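Local coordinates for protein formyltransferase (Francisella tularensis subsp. tularensis, PDB 4NV1) that belongs to the formyltransferase family, pairs as two chains in its assembly, and holds dTDP-4-amino-4,6-dideoxyglucose in a pocket of the model, at residues I6-D11 with L70-H75; Y100-F105 with I128-I133; E145-V150 with M215-Y220. One frame throughout, in Å; residues are numbered along the deposited sequence.

Contact 1 (I6-D11 with L70-H75); sequences IFVVTD and LGFSCH. With 0FX (dTDP-4-amino-4,6-dideoxyglucose), chain I.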
# COMPACT_ATOMS: atom_id res chain seq x y z
N ILE A 6 -35.20 -20.65 -17.78
CA ILE A 6 -34.37 -20.17 -16.68
C ILE A 6 -34.21 -18.66 -16.69
O ILE A 6 -33.98 -18.06 -17.77
CB ILE A 6 -32.99 -20.82 -16.80
CG1 ILE A 6 -33.15 -22.35 -16.75
CG2 ILE A 6 -32.07 -20.38 -15.67
CD1 ILE A 6 -31.92 -23.11 -17.17
N PHE A 7 -34.26 -18.07 -15.50
CA PHE A 7 -33.79 -16.70 -15.36
C PHE A 7 -32.58 -16.62 -14.41
O PHE A 7 -32.47 -17.33 -13.40
CB PHE A 7 -34.90 -15.73 -14.97
CG PHE A 7 -35.37 -15.83 -13.56
CD1 PHE A 7 -36.34 -16.74 -13.18
CD2 PHE A 7 -34.88 -14.98 -12.59
CE1 PHE A 7 -36.81 -16.85 -11.88
CE2 PHE A 7 -35.32 -15.08 -11.29
CZ PHE A 7 -36.29 -16.01 -10.93
N VAL A 8 -31.70 -15.68 -14.74
CA VAL A 8 -30.46 -15.44 -14.04
C VAL A 8 -30.38 -13.96 -13.82
O VAL A 8 -30.34 -13.21 -14.78
CB VAL A 8 -29.31 -15.88 -14.93
CG1 VAL A 8 -27.95 -15.41 -14.42
CG2 VAL A 8 -29.39 -17.38 -15.10
N VAL A 9 -30.40 -13.58 -12.56
CA VAL A 9 -30.14 -12.24 -12.11
C VAL A 9 -28.72 -12.00 -11.57
O VAL A 9 -28.25 -12.69 -10.64
CB VAL A 9 -31.10 -11.95 -11.00
CG1 VAL A 9 -31.11 -10.46 -10.76
CG2 VAL A 9 -32.46 -12.50 -11.35
N THR A 10 -28.01 -11.06 -12.21
CA THR A 10 -26.68 -10.63 -11.76
C THR A 10 -26.36 -9.19 -12.11
O THR A 10 -26.81 -8.69 -13.17
CB THR A 10 -25.58 -11.44 -12.43
OG1 THR A 10 -24.31 -11.09 -11.84
CG2 THR A 10 -25.53 -11.21 -13.91
N ASP A 11 -25.58 -8.55 -11.24
CA ASP A 11 -24.96 -7.30 -11.58
C ASP A 11 -23.45 -7.42 -11.74
O ASP A 11 -22.77 -6.43 -11.55
CB ASP A 11 -25.33 -6.28 -10.52
CG ASP A 11 -26.81 -6.00 -10.58
OD1 ASP A 11 -27.21 -5.51 -11.64
OD2 ASP A 11 -27.58 -6.33 -9.66
N LEU A 70 -36.85 -22.26 -13.13
CA LEU A 70 -35.63 -22.17 -12.35
C LEU A 70 -35.17 -20.73 -12.36
O LEU A 70 -35.19 -20.10 -13.41
CB LEU A 70 -34.61 -23.08 -13.03
CG LEU A 70 -33.21 -23.27 -12.49
CD1 LEU A 70 -33.34 -23.57 -11.00
CD2 LEU A 70 -32.56 -24.40 -13.29
N GLY A 71 -34.80 -20.19 -11.22
CA GLY A 71 -34.08 -18.94 -11.15
C GLY A 71 -32.75 -19.00 -10.41
O GLY A 71 -32.58 -19.78 -9.45
N PHE A 72 -31.81 -18.18 -10.88
CA PHE A 72 -30.53 -17.97 -10.23
C PHE A 72 -30.27 -16.49 -9.98
O PHE A 72 -30.49 -15.59 -10.86
CB PHE A 72 -29.39 -18.47 -11.10
CG PHE A 72 -29.43 -19.95 -11.36
CD1 PHE A 72 -29.68 -20.43 -12.60
CD2 PHE A 72 -29.07 -20.85 -10.33
CE1 PHE A 72 -29.71 -21.77 -12.84
CE2 PHE A 72 -29.11 -22.21 -10.58
CZ PHE A 72 -29.38 -22.67 -11.82
N SER A 73 -29.76 -16.29 -8.78
CA SER A 73 -29.15 -15.02 -8.34
C SER A 73 -27.65 -15.21 -8.16
O SER A 73 -27.17 -16.13 -7.47
CB SER A 73 -29.78 -14.51 -7.04
OG SER A 73 -29.14 -13.30 -6.66
N CYS A 74 -26.86 -14.38 -8.82
CA CYS A 74 -25.43 -14.44 -8.53
C CYS A 74 -24.84 -13.06 -8.62
O CYS A 74 -24.75 -12.49 -9.72
CB CYS A 74 -24.73 -15.42 -9.47
SG CYS A 74 -22.98 -15.68 -9.06
N HIS A 75 -24.54 -12.50 -7.45
CA HIS A 75 -23.87 -11.20 -7.33
C HIS A 75 -24.83 -10.13 -7.87
O HIS A 75 -24.57 -9.51 -8.86
CB HIS A 75 -22.55 -11.17 -8.07
CG HIS A 75 -21.44 -11.84 -7.33
ND1 HIS A 75 -20.58 -11.15 -6.50
CD2 HIS A 75 -21.02 -13.13 -7.31
CE1 HIS A 75 -19.67 -11.97 -6.02
NE2 HIS A 75 -19.90 -13.17 -6.52
O4P 0FX I . -20.30 -8.52 -5.20
P2 0FX I . -20.64 -7.56 -6.37
O3P 0FX I . -20.14 -7.65 -7.80
O1G 0FX I . -21.97 -6.74 -6.10
C1G 0FX I . -23.23 -7.37 -6.10
C2G 0FX I . -24.10 -6.19 -5.69
O2G 0FX I . -23.72 -4.99 -6.36
C3G 0FX I . -24.04 -5.95 -4.20
O3G 0FX I . -25.08 -4.96 -4.00
C4G 0FX I . -24.27 -7.29 -3.47
N4A 0FX I . -24.34 -7.14 -2.02
C5G 0FX I . -23.23 -8.35 -3.84
C6G 0FX I . -23.52 -9.68 -3.15
O5G 0FX I . -23.29 -8.52 -5.25
OPP 0FX I . -19.86 -6.17 -6.45
P 0FX I . -19.45 -5.05 -5.42
O1P 0FX I . -20.56 -4.13 -4.94
O2P 0FX I . -18.24 -4.69 -6.27
O5 0FX I . -18.69 -5.71 -4.15
C5 0FX I . -17.57 -6.55 -4.43
C4 0FX I . -16.48 -6.40 -3.38
O4 0FX I . -15.81 -5.16 -3.58
C3 0FX I . -16.93 -6.37 -1.95
O3 0FX I . -16.89 -7.67 -1.34
C2 0FX I . -15.83 -5.56 -1.26
C1 0FX I . -15.39 -4.59 -2.36
N11 0FX I . -15.91 -3.26 -2.07
C61 0FX I . -17.11 -2.88 -2.58
C51 0FX I . -17.62 -1.63 -2.30
C5A 0FX I . -18.96 -1.11 -2.76
C21 0FX I . -15.19 -2.41 -1.31
O21 0FX I . -13.97 -2.74 -0.83
N31 0FX I . -15.60 -1.17 -1.05
C41 0FX I . -16.80 -0.81 -1.55
O41 0FX I . -17.32 0.38 -1.30
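Phe7 and Gly71 are partners on adjacent parallel strands, and the Phe7 ring reaches across to lie over the glycine. Gly71 CA is 3.7 Å from the centroid of the Phe7 ring, near the ring normal but offset toward the rim, a CH-pi contact. Phe7 CG stands between its own backbone N and carbonyl carbon (chi1 74°), and Gly71, with no side chain, leaves the ring its place. On the face that carries Ile6, Val8, Leu70 and Phe72 the contact is aliphatic and aromatic. Ile6 lies alongside Leu70, its CG1 4.1 Å from Leu70 CB. Val8 CG2 comes to the edge of the Phe72 ring, 4.0 Å from CD1 of that ring. Parallel-strand hydrogen bonds hold the backbones in step, among them Val9 N to Phe72 O at 2.6 Å.

Beyond Val9 the two segments stay joined by a side chain as well as by main chain. Thr10 OG1, anti to its backbone N (chi1 -173°), donates to Cys74 O at 2.6 Å, nearly in line with the C=O bond, and is itself bonded by Asn12 N. One residue on, Asp11 N donates to His75 O over 2.8 Å. The His75 ring then turns its ND1 edge to dTDP-4-amino-4,6-dideoxyglucose: ND1 donates to 0FX O4P at 2.9 Å with the oxygen in the ring plane, while NE2 is bonded to Glu158. Asp11 is held at both carboxylate oxygens, by Ser36 N and Lys77 N.

This is the middle of a Rossmann-like sheet, its pocket at the C-terminal ends of the strands. Strand 4-9 has 29-35 on its other side and 70-74 has 89-94; helix 147-170 covers Ile6 and Leu70, helix 13-24 touches Val8, and Phe80 rests on Val9 and Ser73.

Contact 2 (Y100-F105 with I128-I133); sequences YNRGWF and IDHGDI. With 0FX (dTDP-4-amino-4,6-dideoxyglucose), chain I.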
# COMPACT_ATOMS: atom_id res chain seq x y z
N TYR A 100 -21.49 -18.72 7.95
CA TYR A 100 -20.54 -17.73 8.52
C TYR A 100 -20.43 -16.40 7.74
O TYR A 100 -20.24 -16.40 6.54
CB TYR A 100 -19.17 -18.33 8.69
CG TYR A 100 -19.11 -19.72 9.34
CD1 TYR A 100 -18.99 -20.82 8.53
CD2 TYR A 100 -19.14 -19.91 10.72
CE1 TYR A 100 -18.94 -22.09 9.05
CE2 TYR A 100 -19.09 -21.21 11.28
CZ TYR A 100 -18.96 -22.29 10.44
OH TYR A 100 -18.92 -23.62 10.85
N ASN A 101 -20.63 -15.30 8.44
CA ASN A 101 -20.44 -13.92 7.95
C ASN A 101 -21.42 -13.70 6.82
O ASN A 101 -21.03 -13.41 5.71
CB ASN A 101 -19.00 -13.66 7.52
CG ASN A 101 -18.09 -13.50 8.71
OD1 ASN A 101 -18.49 -12.94 9.73
ND2 ASN A 101 -16.86 -13.99 8.59
N ARG A 102 -22.66 -14.06 7.09
CA ARG A 102 -23.76 -13.84 6.18
C ARG A 102 -23.89 -12.33 6.10
O ARG A 102 -23.55 -11.59 7.03
CB ARG A 102 -25.06 -14.52 6.68
CG ARG A 102 -24.90 -16.03 6.57
CD ARG A 102 -25.83 -16.84 7.45
NE ARG A 102 -27.18 -16.30 7.35
CZ ARG A 102 -27.84 -15.72 8.35
NH1 ARG A 102 -27.31 -15.66 9.56
NH2 ARG A 102 -29.06 -15.24 8.10
N GLY A 103 -24.40 -11.85 4.97
CA GLY A 103 -24.58 -10.40 4.88
C GLY A 103 -23.47 -9.74 4.09
O GLY A 103 -22.97 -10.30 3.12
N TRP A 104 -23.08 -8.57 4.53
CA TRP A 104 -22.15 -7.76 3.72
C TRP A 104 -20.63 -8.05 3.83
O TRP A 104 -20.09 -8.16 4.93
CB TRP A 104 -22.45 -6.26 3.96
CG TRP A 104 -23.55 -5.86 3.06
CD1 TRP A 104 -24.89 -6.13 3.21
CD2 TRP A 104 -23.41 -5.20 1.80
NE1 TRP A 104 -25.58 -5.64 2.13
CE2 TRP A 104 -24.70 -5.07 1.25
CE3 TRP A 104 -22.32 -4.70 1.08
CZ2 TRP A 104 -24.93 -4.44 0.02
CZ3 TRP A 104 -22.55 -4.09 -0.14
CH2 TRP A 104 -23.84 -3.96 -0.66
N PHE A 105 -19.99 -8.16 2.67
CA PHE A 105 -18.56 -8.30 2.47
C PHE A 105 -17.98 -9.35 3.40
O PHE A 105 -17.11 -9.04 4.21
CB PHE A 105 -17.89 -6.98 2.70
CG PHE A 105 -18.33 -5.90 1.73
CD1 PHE A 105 -18.29 -4.58 2.12
CD2 PHE A 105 -18.81 -6.19 0.46
CE1 PHE A 105 -18.73 -3.57 1.28
CE2 PHE A 105 -19.23 -5.18 -0.41
CZ PHE A 105 -19.16 -3.86 0.00
N ILE A 128 -32.04 -14.08 4.23
CA ILE A 128 -30.76 -13.83 3.55
C ILE A 128 -29.66 -14.88 3.79
O ILE A 128 -29.22 -15.16 4.91
CB ILE A 128 -30.17 -12.41 3.91
CG1 ILE A 128 -31.06 -11.25 3.40
CG2 ILE A 128 -28.72 -12.22 3.44
CD1 ILE A 128 -30.33 -9.95 3.11
N ASP A 129 -29.11 -15.41 2.69
CA ASP A 129 -28.05 -16.41 2.80
C ASP A 129 -28.49 -17.46 3.85
O ASP A 129 -27.78 -17.64 4.83
CB ASP A 129 -26.69 -15.73 3.19
CG ASP A 129 -26.26 -14.57 2.24
OD1 ASP A 129 -26.59 -14.66 1.02
OD2 ASP A 129 -25.59 -13.59 2.70
N HIS A 130 -29.63 -18.14 3.67
CA HIS A 130 -30.25 -18.98 4.70
C HIS A 130 -30.75 -20.42 4.43
O HIS A 130 -30.87 -21.20 5.38
CB HIS A 130 -31.41 -18.18 5.30
CG HIS A 130 -31.98 -18.77 6.55
ND1 HIS A 130 -32.91 -19.80 6.55
CD2 HIS A 130 -31.75 -18.48 7.86
CE1 HIS A 130 -33.23 -20.11 7.80
NE2 HIS A 130 -32.54 -19.32 8.61
N GLY A 131 -31.15 -20.77 3.20
CA GLY A 131 -31.84 -22.08 2.97
C GLY A 131 -30.93 -23.25 2.64
O GLY A 131 -29.69 -23.07 2.64
N ASP A 132 -31.50 -24.41 2.32
CA ASP A 132 -30.71 -25.59 1.91
C ASP A 132 -29.49 -25.40 1.06
O ASP A 132 -29.53 -24.92 -0.07
CB ASP A 132 -31.59 -26.60 1.15
CG ASP A 132 -32.54 -27.38 2.07
OD1 ASP A 132 -32.47 -27.24 3.32
OD2 ASP A 132 -33.40 -28.08 1.50
N ILE A 133 -28.39 -25.96 1.54
CA ILE A 133 -27.17 -25.93 0.81
C ILE A 133 -27.01 -27.08 -0.18
O ILE A 133 -27.12 -28.28 0.10
CB ILE A 133 -25.93 -25.97 1.74
CG1 ILE A 133 -25.97 -24.79 2.68
CG2 ILE A 133 -24.66 -25.93 0.90
CD1 ILE A 133 -24.96 -24.86 3.80
O4P 0FX I . -20.30 -8.52 -5.20
P2 0FX I . -20.64 -7.56 -6.37
O3P 0FX I . -20.14 -7.65 -7.80
O1G 0FX I . -21.97 -6.74 -6.10
C1G 0FX I . -23.23 -7.37 -6.10
C2G 0FX I . -24.10 -6.19 -5.69
O2G 0FX I . -23.72 -4.99 -6.36
C3G 0FX I . -24.04 -5.95 -4.20
O3G 0FX I . -25.08 -4.96 -4.00
C4G 0FX I . -24.27 -7.29 -3.47
N4A 0FX I . -24.34 -7.14 -2.02
C5G 0FX I . -23.23 -8.35 -3.84
C6G 0FX I . -23.52 -9.68 -3.15
O5G 0FX I . -23.29 -8.52 -5.25
OPP 0FX I . -19.86 -6.17 -6.45
P 0FX I . -19.45 -5.05 -5.42
O1P 0FX I . -20.56 -4.13 -4.94
O2P 0FX I . -18.24 -4.69 -6.27
O5 0FX I . -18.69 -5.71 -4.15
C5 0FX I . -17.57 -6.55 -4.43
C4 0FX I . -16.48 -6.40 -3.38
O4 0FX I . -15.81 -5.16 -3.58
C3 0FX I . -16.93 -6.37 -1.95
O3 0FX I . -16.89 -7.67 -1.34
C2 0FX I . -15.83 -5.56 -1.26
C1 0FX I . -15.39 -4.59 -2.36
N11 0FX I . -15.91 -3.26 -2.07
C61 0FX I . -17.11 -2.88 -2.58
C51 0FX I . -17.62 -1.63 -2.30
C5A 0FX I . -18.96 -1.11 -2.76
C21 0FX I . -15.19 -2.41 -1.31
O21 0FX I . -13.97 -2.74 -0.83
N31 0FX I . -15.60 -1.17 -1.05
C41 0FX I . -16.80 -0.81 -1.55
O41 0FX I . -17.32 0.38 -1.30
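The loop joining strands 117-123 and 133-139 is tied to short strand 102-103, just ahead of the ligand pocket, by Arg102 and Gly103 meeting Ile128 and Asp129. Arg102 bends at chi3 (45°), which places NE close to the loop backbone. NE donates to Asp129 O at 2.9 Å, approaching from above the carbonyl plane. Arg102 NH2 donates to Ile128 O at 3.2 Å; the oxygen sits at the guanidinium edge and NH2 lies in the plane of that carbonyl. A weak bond from NE goes to the same oxygen. Two consecutive carbonyls thus share one guanidinium.

The Asp129 carboxylate does not meet this charge. The Asp129 side chain slides past that of Arg102 in the opposite direction, Asp129 CB 3.8 Å from Arg102 CG, and its OD2 accepts Gly103 N over 3.1 Å in a nearly straight bond (168°). The carboxylate and guanidinium planes stand almost perpendicular.

Next along the chain, Trp104 has 0FX N4A over one face, 3.4 Å from its CZ2. The Phe105 ring lies between Trp104 CE3 and the deoxyribose carbon 0FX C2, and Phe105 is also the N-cap of helix 106-113. The arrangement is that of an arginine binding consecutive main-chain carbonyls of a loop, beside the aromatic-lined ligand pocket.

Contact 3 (E145-V150 with M215-Y220); sequences ENSFDV and MTHPPY. With 0FX (dTDP-4-amino-4,6-dideoxyglucose), chain I.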
# COMPACT_ATOMS: atom_id res chain seq x y z
N GLU A 145 -2.64 -11.70 1.47
CA GLU A 145 -3.81 -11.42 0.66
C GLU A 145 -4.62 -10.35 1.30
O GLU A 145 -4.64 -10.26 2.52
CB GLU A 145 -4.73 -12.66 0.58
CG GLU A 145 -4.04 -13.80 -0.10
CD GLU A 145 -4.82 -15.09 -0.26
OE1 GLU A 145 -5.73 -15.33 0.55
OE2 GLU A 145 -4.42 -15.87 -1.18
N ASN A 146 -5.27 -9.56 0.47
CA ASN A 146 -6.22 -8.58 0.91
C ASN A 146 -7.67 -8.98 0.53
O ASN A 146 -7.91 -10.06 -0.03
CB ASN A 146 -5.84 -7.20 0.31
CG ASN A 146 -5.85 -7.20 -1.21
OD1 ASN A 146 -6.56 -7.98 -1.84
ND2 ASN A 146 -5.03 -6.33 -1.81
N SER A 147 -8.63 -8.10 0.80
CA SER A 147 -10.00 -8.35 0.38
C SER A 147 -10.14 -8.68 -1.08
O SER A 147 -10.99 -9.51 -1.45
CB SER A 147 -10.98 -7.26 0.79
OG SER A 147 -12.26 -7.34 0.09
N PHE A 148 -9.31 -8.07 -1.93
CA PHE A 148 -9.50 -8.26 -3.35
C PHE A 148 -9.01 -9.64 -3.73
O PHE A 148 -9.66 -10.31 -4.51
CB PHE A 148 -8.85 -7.20 -4.26
CG PHE A 148 -8.82 -7.61 -5.71
CD1 PHE A 148 -9.69 -7.07 -6.63
CD2 PHE A 148 -7.91 -8.55 -6.15
CE1 PHE A 148 -9.67 -7.45 -7.97
CE2 PHE A 148 -7.88 -8.95 -7.49
CZ PHE A 148 -8.77 -8.39 -8.39
N ASP A 149 -7.92 -10.11 -3.15
CA ASP A 149 -7.44 -11.41 -3.55
C ASP A 149 -8.35 -12.54 -3.08
O ASP A 149 -8.37 -13.60 -3.72
CB ASP A 149 -6.02 -11.70 -3.03
CG ASP A 149 -5.04 -10.51 -3.21
OD1 ASP A 149 -4.98 -9.98 -4.34
OD2 ASP A 149 -4.34 -10.12 -2.24
N VAL A 150 -8.92 -12.37 -1.87
CA VAL A 150 -9.78 -13.39 -1.31
C VAL A 150 -11.10 -13.38 -2.04
O VAL A 150 -11.59 -14.43 -2.38
CB VAL A 150 -10.03 -13.20 0.21
CG1 VAL A 150 -10.99 -14.30 0.70
CG2 VAL A 150 -8.68 -13.28 0.93
N MET A 215 -9.57 -4.30 4.63
CA MET A 215 -10.15 -3.09 4.06
C MET A 215 -9.56 -2.58 2.75
O MET A 215 -10.01 -1.53 2.25
CB MET A 215 -10.07 -1.96 5.10
CG MET A 215 -10.80 -2.17 6.40
SD MET A 215 -12.58 -2.37 6.31
CE MET A 215 -13.14 -0.70 6.21
N THR A 216 -8.65 -3.35 2.17
CA THR A 216 -7.98 -3.06 0.94
C THR A 216 -8.48 -3.90 -0.23
O THR A 216 -8.37 -5.14 -0.27
CB THR A 216 -6.43 -3.16 1.07
OG1 THR A 216 -5.96 -2.34 2.17
CG2 THR A 216 -5.78 -2.72 -0.22
N HIS A 217 -9.12 -3.18 -1.16
CA HIS A 217 -9.82 -3.76 -2.28
C HIS A 217 -9.86 -2.69 -3.40
O HIS A 217 -10.86 -1.98 -3.48
CB HIS A 217 -11.22 -4.18 -1.85
CG HIS A 217 -11.87 -5.17 -2.77
ND1 HIS A 217 -12.35 -6.39 -2.34
CD2 HIS A 217 -12.10 -5.13 -4.11
CE1 HIS A 217 -12.83 -7.06 -3.37
NE2 HIS A 217 -12.69 -6.32 -4.46
N PRO A 218 -8.78 -2.59 -4.21
CA PRO A 218 -8.82 -1.60 -5.29
C PRO A 218 -10.05 -1.87 -6.15
O PRO A 218 -10.43 -3.02 -6.36
CB PRO A 218 -7.54 -1.84 -6.07
CG PRO A 218 -6.62 -2.50 -5.14
CD PRO A 218 -7.51 -3.34 -4.23
N PRO A 219 -10.66 -0.83 -6.71
CA PRO A 219 -10.12 0.52 -6.60
C PRO A 219 -10.94 1.22 -5.56
O PRO A 219 -11.04 2.44 -5.57
CB PRO A 219 -10.33 1.08 -8.01
CG PRO A 219 -11.54 0.36 -8.52
CD PRO A 219 -11.73 -0.90 -7.72
N TYR A 220 -11.52 0.49 -4.61
CA TYR A 220 -12.31 1.22 -3.63
C TYR A 220 -11.46 1.94 -2.56
O TYR A 220 -10.35 1.53 -2.23
CB TYR A 220 -13.33 0.31 -2.99
CG TYR A 220 -14.27 -0.31 -4.00
CD1 TYR A 220 -14.07 -1.60 -4.42
CD2 TYR A 220 -15.31 0.41 -4.57
CE1 TYR A 220 -14.94 -2.20 -5.30
CE2 TYR A 220 -16.18 -0.17 -5.46
CZ TYR A 220 -15.98 -1.49 -5.83
OH TYR A 220 -16.79 -2.14 -6.72
O4P 0FX I . -20.30 -8.52 -5.20
P2 0FX I . -20.64 -7.56 -6.37
O3P 0FX I . -20.14 -7.65 -7.80
O1G 0FX I . -21.97 -6.74 -6.10
C1G 0FX I . -23.23 -7.37 -6.10
C2G 0FX I . -24.10 -6.19 -5.69
O2G 0FX I . -23.72 -4.99 -6.36
C3G 0FX I . -24.04 -5.95 -4.20
O3G 0FX I . -25.08 -4.96 -4.00
C4G 0FX I . -24.27 -7.29 -3.47
N4A 0FX I . -24.34 -7.14 -2.02
C5G 0FX I . -23.23 -8.35 -3.84
C6G 0FX I . -23.52 -9.68 -3.15
O5G 0FX I . -23.29 -8.52 -5.25
OPP 0FX I . -19.86 -6.17 -6.45
P 0FX I . -19.45 -5.05 -5.42
O1P 0FX I . -20.56 -4.13 -4.94
O2P 0FX I . -18.24 -4.69 -6.27
O5 0FX I . -18.69 -5.71 -4.15
C5 0FX I . -17.57 -6.55 -4.43
C4 0FX I . -16.48 -6.40 -3.38
O4 0FX I . -15.81 -5.16 -3.58
C3 0FX I . -16.93 -6.37 -1.95
O3 0FX I . -16.89 -7.67 -1.34
C2 0FX I . -15.83 -5.56 -1.26
C1 0FX I . -15.39 -4.59 -2.36
N11 0FX I . -15.91 -3.26 -2.07
C61 0FX I . -17.11 -2.88 -2.58
C51 0FX I . -17.62 -1.63 -2.30
C5A 0FX I . -18.96 -1.11 -2.76
C21 0FX I . -15.19 -2.41 -1.31
O21 0FX I . -13.97 -2.74 -0.83
N31 0FX I . -15.60 -1.17 -1.05
C41 0FX I . -16.80 -0.81 -1.55
O41 0FX I . -17.32 0.38 -1.30
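His217 is sandwiched between the first turn of helix 147-170 and dTDP-4-amino-4,6-dideoxyglucose. Phe148 CA lies over one face, 3.6 Å from the centroid of the His217 ring, in a CH-pi contact; 0FX C1 is over the centre of the opposite face. In the ring plane, His217 ND1 is hydrogen-bonded to Ser147 OG at 2.6 Å. Ser147 OG, anti to its backbone N (chi1 165°), is also bonded to Gln107 NE2, so one hydroxyl links the histidine to a residue that itself binds the ligand.

Phe148 turns its ring edge toward the face of His217 in an offset edge-to-face pair, centroids 5.5 Å apart and planes at 70°. Its CB also touches Pro218 CD at 4.1 Å. Thr216 O sits against Asn146 CB, 3.3 Å away, and takes a weak bond from Phe148 N. Asn146 and Asp149 form a capping box: Asp149 N donates to Asn146 OD1 at 2.8 Å, and Asn146 N returns a bond to Asp149 OD2. Further on, Tyr220 lays its ring over the thymine.

The contact joins the N-terminal end of helix 147-170 to the loop after helix 205-214, with helix 106-113 against Ser147, Val150 and His217, and helix 188-195 against Met215.

All three contacts reach the same ligand without touching one another. Contact 1 is the buried one, set in the central sheet: continuous backbone bonding, apolar side chains on both strands, and a single histidine reaching a phosphate oxygen. Contact 2 lies at the surface, its nearest atoms about 8 Å from contact 1; with no strand pairing between its segments, arginine and aspartate side chains bond to main chain, and the rings of Trp104 and Phe105 approach the ligand. Contact 3 is partly buried and joins a helix start to a loop by an edge-to-face ring pair, a CH-pi contact and a serine-histidine bond. Helix 147-170 belongs to contact 3 and also packs on contact 1, their centres about 25 Å apart.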